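Local coordinates for protein ATP phosphoribosyltransferase regulatory subunit (Lactococcus lactis, PDB 1Z7M) that is required for the first step of histidine biosynthesis and may allow histidine to exert feedback control over ATP phosphoribosyltransferase activity, at residues 97-101 / 122-128; 140-146 / 322-328; 231-237 / 273-277; 237-241 / 256-260. All coordinates share one frame; numbering follows the deposited sequence.

Contact 1: 97-101 / 122-128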
# COMPACT_ATOMS: atom_id res chain seq x y z
N LEU B 97 1.65 -6.28 -9.48
CA LEU B 97 2.03 -5.80 -10.79
C LEU B 97 2.25 -7.00 -11.69
O LEU B 97 2.80 -8.00 -11.25
CB LEU B 97 3.31 -5.00 -10.69
CG LEU B 97 3.32 -3.80 -11.62
CD1 LEU B 97 2.22 -2.89 -11.24
CD2 LEU B 97 4.59 -3.07 -11.51
N ARG B 98 1.86 -6.90 -12.96
CA ARG B 98 2.00 -8.04 -13.87
C ARG B 98 3.25 -8.81 -13.57
O ARG B 98 4.35 -8.27 -13.67
CB ARG B 98 2.02 -7.61 -15.33
CG ARG B 98 1.00 -8.37 -16.16
CD ARG B 98 1.57 -8.81 -17.50
NE ARG B 98 2.30 -7.73 -18.14
CZ ARG B 98 1.74 -6.64 -18.64
NH1 ARG B 98 0.42 -6.48 -18.59
NH2 ARG B 98 2.50 -5.70 -19.17
N TYR B 99 3.08 -10.07 -13.19
CA TYR B 99 4.19 -10.94 -12.86
C TYR B 99 4.40 -12.04 -13.90
O TYR B 99 5.52 -12.51 -14.10
CB TYR B 99 3.97 -11.61 -11.51
CG TYR B 99 5.19 -12.31 -10.97
CD1 TYR B 99 6.24 -11.59 -10.42
CD2 TYR B 99 5.27 -13.70 -10.95
CE1 TYR B 99 7.35 -12.22 -9.87
CE2 TYR B 99 6.38 -14.35 -10.41
CZ TYR B 99 7.41 -13.59 -9.86
OH TYR B 99 8.48 -14.20 -9.26
N ASP B 100 3.31 -12.44 -14.55
CA ASP B 100 3.39 -13.51 -15.53
C ASP B 100 2.44 -13.26 -16.68
O ASP B 100 1.39 -12.66 -16.49
CB ASP B 100 3.06 -14.84 -14.83
CG ASP B 100 2.91 -15.99 -15.80
OD1 ASP B 100 1.77 -16.31 -16.18
OD2 ASP B 100 3.95 -16.58 -16.19
N PHE B 101 2.81 -13.71 -17.87
CA PHE B 101 1.97 -13.53 -19.05
C PHE B 101 1.12 -14.76 -19.35
O PHE B 101 0.04 -14.64 -19.91
CB PHE B 101 2.82 -13.21 -20.30
CG PHE B 101 3.01 -11.74 -20.57
CD1 PHE B 101 4.23 -11.12 -20.36
CD2 PHE B 101 1.96 -10.98 -21.08
CE1 PHE B 101 4.42 -9.77 -20.65
CE2 PHE B 101 2.13 -9.63 -21.37
CZ PHE B 101 3.37 -9.02 -21.15
N TYR B 122 1.61 -12.18 -27.03
CA TYR B 122 1.76 -11.04 -26.14
C TYR B 122 3.12 -10.36 -26.31
O TYR B 122 4.14 -11.02 -26.49
CB TYR B 122 1.58 -11.49 -24.69
CG TYR B 122 2.51 -12.60 -24.25
CD1 TYR B 122 3.80 -12.33 -23.81
CD2 TYR B 122 2.08 -13.92 -24.24
CE1 TYR B 122 4.65 -13.36 -23.38
CE2 TYR B 122 2.91 -14.95 -23.81
CZ TYR B 122 4.19 -14.66 -23.38
OH TYR B 122 5.00 -15.69 -22.95
N PHE B 123 3.09 -9.03 -26.25
CA PHE B 123 4.28 -8.20 -26.38
C PHE B 123 4.23 -7.18 -25.25
O PHE B 123 3.52 -6.19 -25.33
CB PHE B 123 4.29 -7.45 -27.71
CG PHE B 123 4.18 -8.34 -28.91
CD1 PHE B 123 2.99 -9.02 -29.19
CD2 PHE B 123 5.26 -8.51 -29.77
CE1 PHE B 123 2.88 -9.85 -30.30
CE2 PHE B 123 5.17 -9.34 -30.87
CZ PHE B 123 3.97 -10.01 -31.14
N GLY B 124 5.00 -7.43 -24.20
CA GLY B 124 4.98 -6.51 -23.09
C GLY B 124 5.95 -6.94 -22.02
O GLY B 124 6.77 -7.83 -22.24
N LYS B 125 5.86 -6.33 -20.85
CA LYS B 125 6.77 -6.69 -19.79
C LYS B 125 6.16 -7.09 -18.47
O LYS B 125 5.05 -6.69 -18.13
CB LYS B 125 7.76 -5.55 -19.57
CG LYS B 125 7.11 -4.24 -19.32
CD LYS B 125 8.13 -3.15 -18.98
CE LYS B 125 9.00 -2.78 -20.16
NZ LYS B 125 9.81 -1.57 -19.83
N ILE B 126 6.90 -7.94 -17.75
CA ILE B 126 6.53 -8.44 -16.43
C ILE B 126 7.48 -7.74 -15.47
O ILE B 126 8.54 -7.28 -15.89
CB ILE B 126 6.73 -9.96 -16.30
CG1 ILE B 126 8.17 -10.34 -16.63
CG2 ILE B 126 5.77 -10.69 -17.18
CD1 ILE B 126 8.49 -11.75 -16.25
N PHE B 127 7.11 -7.68 -14.20
CA PHE B 127 7.93 -7.01 -13.20
C PHE B 127 8.27 -7.90 -12.02
O PHE B 127 7.38 -8.27 -11.24
CB PHE B 127 7.21 -5.77 -12.69
CG PHE B 127 6.65 -4.91 -13.79
CD1 PHE B 127 5.40 -5.18 -14.33
CD2 PHE B 127 7.39 -3.86 -14.32
CE1 PHE B 127 4.90 -4.41 -15.38
CE2 PHE B 127 6.90 -3.09 -15.37
CZ PHE B 127 5.66 -3.36 -15.89
N ARG B 128 9.55 -8.22 -11.88
CA ARG B 128 10.03 -9.06 -10.77
C ARG B 128 11.10 -8.24 -10.06
O ARG B 128 11.72 -7.37 -10.67
CB ARG B 128 10.66 -10.35 -11.31
CG ARG B 128 9.77 -11.18 -12.24
CD ARG B 128 10.57 -12.14 -13.15
NE ARG B 128 10.44 -13.55 -12.79
CZ ARG B 128 9.31 -14.27 -12.87
NH1 ARG B 128 8.18 -13.74 -13.32
NH2 ARG B 128 9.32 -15.55 -12.51
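Phe101 and Tyr122 form an offset stack: their rings are 8° from parallel, with centroids 4.4 Å apart. The displacement sets Phe101 CB over the middle of the Tyr122 ring, a CH-pi contact with CB 3.6 Å from the centroid. Tyr122 presents this face because its CG lies between backbone N and carbonyl carbon (chi1 56°). The opposite face of the Phe101 ring is taken by Arg98 CD, and its edge meets the Gly124-Lys125 peptide.

The Arg98 chain, bent at chi2 and chi3, carries CD over the Phe101 ring and turns its guanidinium side-on to Lys125 O. NE and NH2 of Arg98 both donate to that oxygen, each at 2.9 Å; NH2 meets a lone pair, whereas NE approaches from above the carbonyl plane. Two donors on one acceptor restrict rotation of the group. Phe127 N adds a backbone bond to Arg98 O (2.9 Å).

At the other end, the Arg128 guanidinium lies flat on the Tyr99 ring, an off-centre cation-pi pair with planes 20° apart, while Tyr99 OH bonds to Thr78 O. Leu97 CD2 sits over a face of Phe127, 3.8 Å from the ring centroid.

The loop between strand 94-97 and helix 102-111 is thus laid against strand 118-127, whose backbone pairs with strand 139-148; Leu97 also packs on Leu97 of the second subunit.

Contact 2: 140-146 / 322-328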
# COMPACT_ATOMS: atom_id res chain seq x y z
N ASN B 140 11.24 -6.62 -17.28
CA ASN B 140 11.50 -7.66 -18.25
C ASN B 140 10.51 -7.70 -19.37
O ASN B 140 9.34 -8.02 -19.15
CB ASN B 140 11.48 -9.01 -17.56
CG ASN B 140 12.46 -9.08 -16.43
OD1 ASN B 140 12.15 -9.58 -15.36
ND2 ASN B 140 13.67 -8.60 -16.67
N TYR B 141 10.99 -7.42 -20.58
CA TYR B 141 10.17 -7.41 -21.78
C TYR B 141 10.18 -8.80 -22.39
O TYR B 141 11.24 -9.36 -22.67
CB TYR B 141 10.74 -6.43 -22.79
CG TYR B 141 9.72 -5.94 -23.78
CD1 TYR B 141 9.05 -4.74 -23.57
CD2 TYR B 141 9.42 -6.66 -24.94
CE1 TYR B 141 8.12 -4.27 -24.49
CE2 TYR B 141 8.48 -6.20 -25.87
CZ TYR B 141 7.84 -5.00 -25.63
OH TYR B 141 6.90 -4.53 -26.52
N GLN B 142 9.01 -9.36 -22.61
CA GLN B 142 8.96 -10.67 -23.19
C GLN B 142 8.02 -10.64 -24.37
O GLN B 142 7.21 -9.71 -24.50
CB GLN B 142 8.45 -11.67 -22.18
CG GLN B 142 9.02 -11.51 -20.82
CD GLN B 142 8.48 -12.53 -19.85
OE1 GLN B 142 7.28 -12.77 -19.79
NE2 GLN B 142 9.37 -13.13 -19.07
N ILE B 143 8.17 -11.64 -25.24
CA ILE B 143 7.30 -11.84 -26.41
C ILE B 143 7.03 -13.35 -26.44
O ILE B 143 7.96 -14.14 -26.39
CB ILE B 143 7.96 -11.43 -27.75
CG1 ILE B 143 8.38 -9.97 -27.73
CG2 ILE B 143 6.95 -11.58 -28.86
CD1 ILE B 143 8.98 -9.49 -29.02
N GLY B 144 5.77 -13.75 -26.48
CA GLY B 144 5.50 -15.16 -26.48
C GLY B 144 4.14 -15.49 -27.03
O GLY B 144 3.36 -14.60 -27.34
N ILE B 145 3.86 -16.79 -27.14
CA ILE B 145 2.58 -17.27 -27.66
C ILE B 145 2.08 -18.45 -26.83
O ILE B 145 2.86 -19.13 -26.17
CB ILE B 145 2.70 -17.75 -29.13
CG1 ILE B 145 3.81 -18.79 -29.23
CG2 ILE B 145 2.97 -16.56 -30.04
CD1 ILE B 145 3.88 -19.45 -30.57
N GLU B 146 0.78 -18.68 -26.86
CA GLU B 146 0.16 -19.78 -26.12
C GLU B 146 -0.79 -20.52 -27.05
O GLU B 146 -1.54 -19.90 -27.80
CB GLU B 146 -0.65 -19.25 -24.94
CG GLU B 146 0.14 -18.41 -23.96
CD GLU B 146 1.19 -19.20 -23.21
OE1 GLU B 146 0.84 -20.30 -22.72
OE2 GLU B 146 2.35 -18.74 -23.08
N GLY B 322 3.15 -23.38 -25.06
CA GLY B 322 3.57 -22.10 -25.56
C GLY B 322 5.02 -21.86 -25.23
O GLY B 322 5.70 -22.74 -24.71
N PHE B 323 5.50 -20.67 -25.54
CA PHE B 323 6.88 -20.33 -25.23
C PHE B 323 6.98 -18.83 -25.03
O PHE B 323 6.04 -18.08 -25.31
CB PHE B 323 7.85 -20.85 -26.31
CG PHE B 323 7.71 -20.18 -27.65
CD1 PHE B 323 8.20 -18.90 -27.86
CD2 PHE B 323 7.14 -20.87 -28.71
CE1 PHE B 323 8.12 -18.31 -29.12
CE2 PHE B 323 7.05 -20.29 -29.98
CZ PHE B 323 7.54 -19.01 -30.18
N CYS B 324 8.13 -18.39 -24.53
CA CYS B 324 8.34 -16.99 -24.23
C CYS B 324 9.73 -16.52 -24.59
O CYS B 324 10.71 -17.23 -24.36
CB CYS B 324 8.07 -16.76 -22.75
SG CYS B 324 8.79 -15.28 -22.11
N CYS B 325 9.81 -15.31 -25.15
CA CYS B 325 11.08 -14.72 -25.56
C CYS B 325 11.57 -13.69 -24.56
O CYS B 325 10.86 -12.76 -24.20
CB CYS B 325 10.95 -14.05 -26.94
SG CYS B 325 10.48 -15.19 -28.25
N HIS B 326 12.81 -13.86 -24.14
CA HIS B 326 13.42 -12.98 -23.18
C HIS B 326 14.22 -11.93 -23.92
O HIS B 326 15.43 -12.02 -24.05
CB HIS B 326 14.28 -13.80 -22.24
CG HIS B 326 13.53 -14.92 -21.58
ND1 HIS B 326 13.94 -16.23 -21.64
CD2 HIS B 326 12.34 -14.92 -20.93
CE1 HIS B 326 13.04 -17.00 -21.06
NE2 HIS B 326 12.06 -16.23 -20.62
N MET B 327 13.50 -10.91 -24.39
CA MET B 327 14.05 -9.80 -25.17
C MET B 327 15.20 -9.05 -24.53
O MET B 327 16.06 -8.52 -25.22
CB MET B 327 12.93 -8.82 -25.50
CG MET B 327 11.67 -9.45 -26.08
SD MET B 327 11.89 -10.38 -27.64
CE MET B 327 13.03 -9.32 -28.59
N ASP B 328 15.23 -8.98 -23.21
CA ASP B 328 16.32 -8.28 -22.55
C ASP B 328 17.58 -9.07 -22.80
O ASP B 328 18.63 -8.51 -23.11
CB ASP B 328 16.06 -8.15 -21.05
CG ASP B 328 14.82 -7.32 -20.74
OD1 ASP B 328 14.82 -6.09 -21.01
OD2 ASP B 328 13.84 -7.92 -20.24
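Ile143 and Cys325, and Ile145 and Phe323, are the hydrogen-bonded pairs of an antiparallel ladder whose strand axes run at 162°. The evidence is the register: Ile145 and Phe323 bond mutually, N to O in both directions, and Ile143 N donates to Cys325 O at 3.1 Å. The return bond, from Cys325 N to Ile143 O, is modelled too short for its length to be trusted.

Past the ladder, a carboxylate takes over. Asp328 OD2 accepts from Tyr141 N at 2.9 Å on its syn side, so the first turn of helix 327-338 is tied to the neighbouring strand.

Apolar contacts gather on the face bearing Ile143, Ile145, Phe323 and Cys325. Ile145, with CG1 between backbone N and carbonyl carbon (chi1 55°), lays that atom over one face of the Phe323 ring, 3.9 Å from its centroid. Met327, bent at chi2 and chi3, brings SD to 3.5 Å from Ile143 CG1. Helices 33-52 and 152-169 cover this face.

On the other face, Cys324 SG rests 3.6 Å from Gln142 CD, and Gln142 NE2 approaches the His326 ring at its edge.

The arrangement is consistent with motif 2 (antiparallel strands 118-127 and 139-148) beside motif 3 (strand 320-326 running into helix 327-338), as in class II aminoacyl-tRNA synthetases.

Contact 3: 231-237 / 273-277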
# COMPACT_ATOMS: atom_id res chain seq x y z
N ILE B 231 23.63 -38.56 -19.06
CA ILE B 231 22.67 -37.50 -19.37
C ILE B 231 23.06 -36.17 -18.75
O ILE B 231 22.44 -35.14 -19.04
CB ILE B 231 21.28 -37.83 -18.88
CG1 ILE B 231 21.29 -37.96 -17.36
CG2 ILE B 231 20.78 -39.08 -19.55
CD1 ILE B 231 19.92 -38.02 -16.73
N PHE B 232 24.07 -36.18 -17.89
CA PHE B 232 24.54 -34.95 -17.27
C PHE B 232 25.48 -34.19 -18.18
O PHE B 232 25.62 -32.98 -18.02
CB PHE B 232 25.30 -35.24 -15.99
CG PHE B 232 24.48 -35.21 -14.74
CD1 PHE B 232 23.33 -35.99 -14.62
CD2 PHE B 232 24.90 -34.47 -13.65
CE1 PHE B 232 22.62 -36.02 -13.44
CE2 PHE B 232 24.19 -34.49 -12.46
CZ PHE B 232 23.05 -35.27 -12.35
N ILE B 233 26.15 -34.87 -19.11
CA ILE B 233 27.12 -34.18 -19.95
C ILE B 233 27.16 -34.46 -21.44
O ILE B 233 28.16 -34.13 -22.08
CB ILE B 233 28.56 -34.40 -19.44
CG1 ILE B 233 28.95 -35.87 -19.61
CG2 ILE B 233 28.67 -33.98 -17.97
CD1 ILE B 233 30.37 -36.17 -19.17
N THR B 234 26.11 -35.05 -22.01
CA THR B 234 26.12 -35.32 -23.45
C THR B 234 24.77 -35.33 -24.14
O THR B 234 23.77 -35.73 -23.55
CB THR B 234 26.76 -36.67 -23.80
OG1 THR B 234 26.82 -36.79 -25.23
CG2 THR B 234 25.93 -37.82 -23.25
N ASN B 235 24.76 -34.90 -25.39
CA ASN B 235 23.53 -34.90 -26.17
C ASN B 235 23.75 -35.64 -27.49
O ASN B 235 23.00 -35.43 -28.45
CB ASN B 235 23.05 -33.49 -26.49
CG ASN B 235 23.41 -32.49 -25.43
OD1 ASN B 235 24.58 -32.19 -25.22
ND2 ASN B 235 22.40 -31.95 -24.75
N GLU B 236 24.78 -36.49 -27.57
CA GLU B 236 25.04 -37.24 -28.79
C GLU B 236 23.91 -38.25 -28.99
O GLU B 236 23.90 -39.29 -28.34
CB GLU B 236 26.38 -37.97 -28.69
CG GLU B 236 26.72 -38.82 -29.91
CD GLU B 236 28.02 -39.60 -29.73
OE1 GLU B 236 29.06 -38.95 -29.46
OE2 GLU B 236 28.01 -40.85 -29.87
N LEU B 237 22.98 -37.96 -29.89
CA LEU B 237 21.82 -38.81 -30.12
C LEU B 237 22.09 -40.31 -30.17
O LEU B 237 21.31 -41.10 -29.63
CB LEU B 237 21.06 -38.38 -31.38
CG LEU B 237 19.53 -38.48 -31.30
CD1 LEU B 237 18.89 -37.93 -32.57
CD2 LEU B 237 19.12 -39.91 -31.11
N ILE B 273 18.79 -30.20 -30.27
CA ILE B 273 19.61 -30.89 -29.30
C ILE B 273 18.73 -31.50 -28.22
O ILE B 273 17.84 -30.86 -27.68
CB ILE B 273 20.62 -29.92 -28.71
CG1 ILE B 273 21.59 -29.52 -29.81
CG2 ILE B 273 21.34 -30.55 -27.57
CD1 ILE B 273 22.46 -28.35 -29.44
N ILE B 274 18.98 -32.77 -27.92
CA ILE B 274 18.19 -33.44 -26.91
C ILE B 274 18.92 -33.46 -25.58
O ILE B 274 20.06 -33.92 -25.49
CB ILE B 274 17.84 -34.89 -27.36
CG1 ILE B 274 17.06 -34.85 -28.68
CG2 ILE B 274 17.05 -35.60 -26.27
CD1 ILE B 274 16.64 -36.20 -29.25
N ASP B 275 18.26 -32.92 -24.55
CA ASP B 275 18.85 -32.88 -23.22
C ASP B 275 18.00 -33.73 -22.28
O ASP B 275 16.91 -33.32 -21.87
CB ASP B 275 18.92 -31.46 -22.68
CG ASP B 275 19.87 -31.34 -21.50
OD1 ASP B 275 19.97 -32.31 -20.71
OD2 ASP B 275 20.52 -30.28 -21.36
N LEU B 276 18.49 -34.91 -21.95
CA LEU B 276 17.76 -35.79 -21.06
C LEU B 276 18.05 -35.41 -19.62
O LEU B 276 17.55 -36.04 -18.69
CB LEU B 276 18.16 -37.24 -21.33
CG LEU B 276 17.77 -37.80 -22.69
CD1 LEU B 276 18.35 -39.19 -22.88
CD2 LEU B 276 16.26 -37.83 -22.80
N GLY B 277 18.88 -34.39 -19.43
CA GLY B 277 19.21 -33.95 -18.09
C GLY B 277 18.53 -32.65 -17.74
O GLY B 277 18.86 -32.01 -16.75
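An Asx turn at Asp275 and an ST turn at Thr234 shape the two loops that meet here, where Asn235 and Ile231 join the helical region to edge strand 272-274 and the residues that follow. Asp275 OD1 accepts from Gly277 N at 2.7 Å, and Thr234 OG1 accepts from Glu236 N at 3.1 Å, just ahead of helix 237-246.

Across the contact there is one hydrogen bond, from Asn235 ND2 to Ile274 O (3.1 Å, 146° at the hydrogen). The oxygen lies near the amide plane of Asn235, but the nitrogen stands 53° out of the carbonyl plane, above it and off the lone pairs. The same amide crosses the Ile273 side chain obliquely, with Asn235 CG 3.6 Å from Ile273 CG2. Asn235 OD1 has a weak bond to a basic side chain of another protein's chain.

At the far end Ile231 and Leu276 cross at about a right angle. Ile231 CG2, anti to its carbonyl carbon, is the branch that touches, 3.7 Å from Leu276 CB; Gly277 CA faces Ile231 O.

The side chain of Asp275 is about 4 Å from a bound phosphate ion, probably from the crystallisation liquor. Strand 272-274 pairs with strand 175-181, while helix 250-267 packs on Ile274 and Leu276, and the loop runs from helix 222-231 to helix 237-246.

Contact 4: 237-241 / 256-260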
# COMPACT_ATOMS: atom_id res chain seq x y z
N LEU B 237 22.98 -37.96 -29.89
CA LEU B 237 21.82 -38.81 -30.12
C LEU B 237 22.09 -40.31 -30.17
O LEU B 237 21.31 -41.10 -29.63
CB LEU B 237 21.06 -38.38 -31.38
CG LEU B 237 19.53 -38.48 -31.30
CD1 LEU B 237 18.89 -37.93 -32.57
CD2 LEU B 237 19.12 -39.91 -31.11
N SER B 238 23.19 -40.70 -30.79
CA SER B 238 23.54 -42.13 -30.89
C SER B 238 23.86 -42.73 -29.52
O SER B 238 23.29 -43.74 -29.11
CB SER B 238 24.74 -42.30 -31.83
OG SER B 238 25.78 -41.38 -31.52
N ARG B 239 24.78 -42.08 -28.80
CA ARG B 239 25.18 -42.54 -27.48
C ARG B 239 23.97 -42.60 -26.55
O ARG B 239 23.72 -43.63 -25.91
CB ARG B 239 26.24 -41.61 -26.90
CG ARG B 239 26.91 -42.19 -25.69
CD ARG B 239 27.98 -41.28 -25.17
NE ARG B 239 28.97 -40.95 -26.19
CZ ARG B 239 30.12 -40.33 -25.94
NH1 ARG B 239 30.43 -39.97 -24.69
NH2 ARG B 239 30.96 -40.07 -26.94
N LEU B 240 23.21 -41.52 -26.48
CA LEU B 240 22.02 -41.47 -25.63
C LEU B 240 21.03 -42.57 -25.94
O LEU B 240 20.57 -43.27 -25.05
CB LEU B 240 21.32 -40.12 -25.74
CG LEU B 240 22.10 -38.94 -25.16
CD1 LEU B 240 21.22 -37.73 -25.15
CD2 LEU B 240 22.57 -39.25 -23.75
N GLU B 241 20.68 -42.71 -27.22
CA GLU B 241 19.73 -43.73 -27.62
C GLU B 241 20.11 -45.12 -27.12
O GLU B 241 19.24 -45.95 -26.84
CB GLU B 241 19.57 -43.75 -29.13
CG GLU B 241 18.63 -44.83 -29.61
CD GLU B 241 17.96 -44.48 -30.93
OE1 GLU B 241 18.65 -43.92 -31.81
OE2 GLU B 241 16.76 -44.78 -31.07
N PHE B 256 12.06 -40.87 -24.92
CA PHE B 256 13.24 -40.50 -25.69
C PHE B 256 12.98 -40.62 -27.19
O PHE B 256 13.58 -39.90 -27.99
CB PHE B 256 14.42 -41.40 -25.37
CG PHE B 256 15.58 -41.19 -26.28
CD1 PHE B 256 16.53 -40.22 -26.01
CD2 PHE B 256 15.69 -41.93 -27.46
CE1 PHE B 256 17.57 -39.97 -26.89
CE2 PHE B 256 16.73 -41.69 -28.34
CZ PHE B 256 17.67 -40.71 -28.06
N ASP B 257 12.12 -41.56 -27.56
CA ASP B 257 11.75 -41.75 -28.96
C ASP B 257 10.99 -40.53 -29.46
O ASP B 257 11.24 -40.05 -30.56
CB ASP B 257 10.85 -42.98 -29.13
CG ASP B 257 11.64 -44.26 -29.34
OD1 ASP B 257 12.84 -44.18 -29.75
OD2 ASP B 257 11.06 -45.34 -29.12
N GLN B 258 10.06 -40.03 -28.64
CA GLN B 258 9.29 -38.84 -29.00
C GLN B 258 10.21 -37.66 -29.29
O GLN B 258 10.05 -36.96 -30.29
CB GLN B 258 8.32 -38.49 -27.87
CG GLN B 258 7.40 -37.34 -28.22
CD GLN B 258 6.41 -37.67 -29.31
OE1 GLN B 258 5.46 -38.41 -29.09
NE2 GLN B 258 6.63 -37.14 -30.50
N LEU B 259 11.19 -37.43 -28.42
CA LEU B 259 12.13 -36.34 -28.62
C LEU B 259 12.90 -36.58 -29.91
O LEU B 259 13.10 -35.66 -30.70
CB LEU B 259 13.12 -36.26 -27.45
CG LEU B 259 12.52 -36.03 -26.06
CD1 LEU B 259 13.59 -36.15 -25.01
CD2 LEU B 259 11.85 -34.67 -26.01
N LYS B 260 13.31 -37.82 -30.13
CA LYS B 260 14.05 -38.18 -31.33
C LYS B 260 13.26 -37.83 -32.60
O LYS B 260 13.85 -37.33 -33.56
CB LYS B 260 14.39 -39.67 -31.29
CG LYS B 260 15.34 -40.12 -32.38
CD LYS B 260 15.46 -41.63 -32.39
CE LYS B 260 15.72 -42.15 -33.80
NZ LYS B 260 15.39 -43.61 -33.97
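Phe256 abuts Leu237, Leu240 and Glu241 with the far end of its ring (CE1, CZ and CE2), the central overlap of an antiparallel helical hairpin. Helix 237-246 is followed after a short connection by helix 250-267, and the two short segments run at 163° to each other. Their axes come no nearer than 11.7 Å, a wide spacing, and the reach across it comes mainly from the second helix, whose Phe256 ring and Lys260 chain extend to the first.

Phe256 has CG anti to its backbone N (chi1 172°), which directs the ring across that gap. Leu237 CD2 meets the ring at its edge, 3.5 Å from Phe256 CZ. Leu240 offers only its first carbon, with CB 3.9 Å from Phe256 CE1. Glu241 also touches with CB, 3.6 Å from Phe256 CE2; its chain passes the ring at about a right angle and continues, extended, toward the next turn of the partner helix.

Lys260 lies one turn beyond Phe256. Its aliphatic part crosses Leu237 at about a right angle, with Lys260 CG 4.0 Å from Leu237 CD2. The methylenes pack on Leu237, while NZ reaches the carboxylate of Glu241.

There the carboxylate has an acidic neighbour, Asp257 OD1, 4.2 Å from Glu241 OE2, whose like charge Lys260 probably helps to offset. Lys260 and Glu241 form a salt bridge whose hydrogen bond, NZ to OE2, is weak at 3.4 Å.

Overall arrangement
From the N terminus, contact 1 closes first, bringing the loop after strand 94-97 back onto strand 118-127. Strand 139-148 follows and pairs with 118-127, so contacts 1 and 2 touch, with Gly124 O 2.7 Å from Gln142 N, in one sheet. Contact 2 then closes a far larger loop, from 140-146 to 322-328, and encloses the other two. Within it, contact 3 ties the helical region to edge strand 272-274, and contact 4, nested inside contact 3 and sharing Leu237, forms the hairpin that packs on it. Contacts 1 and 3 lie on opposite sides of the chain's centre, their centres about 32 Å apart, yet both reach the main sheet.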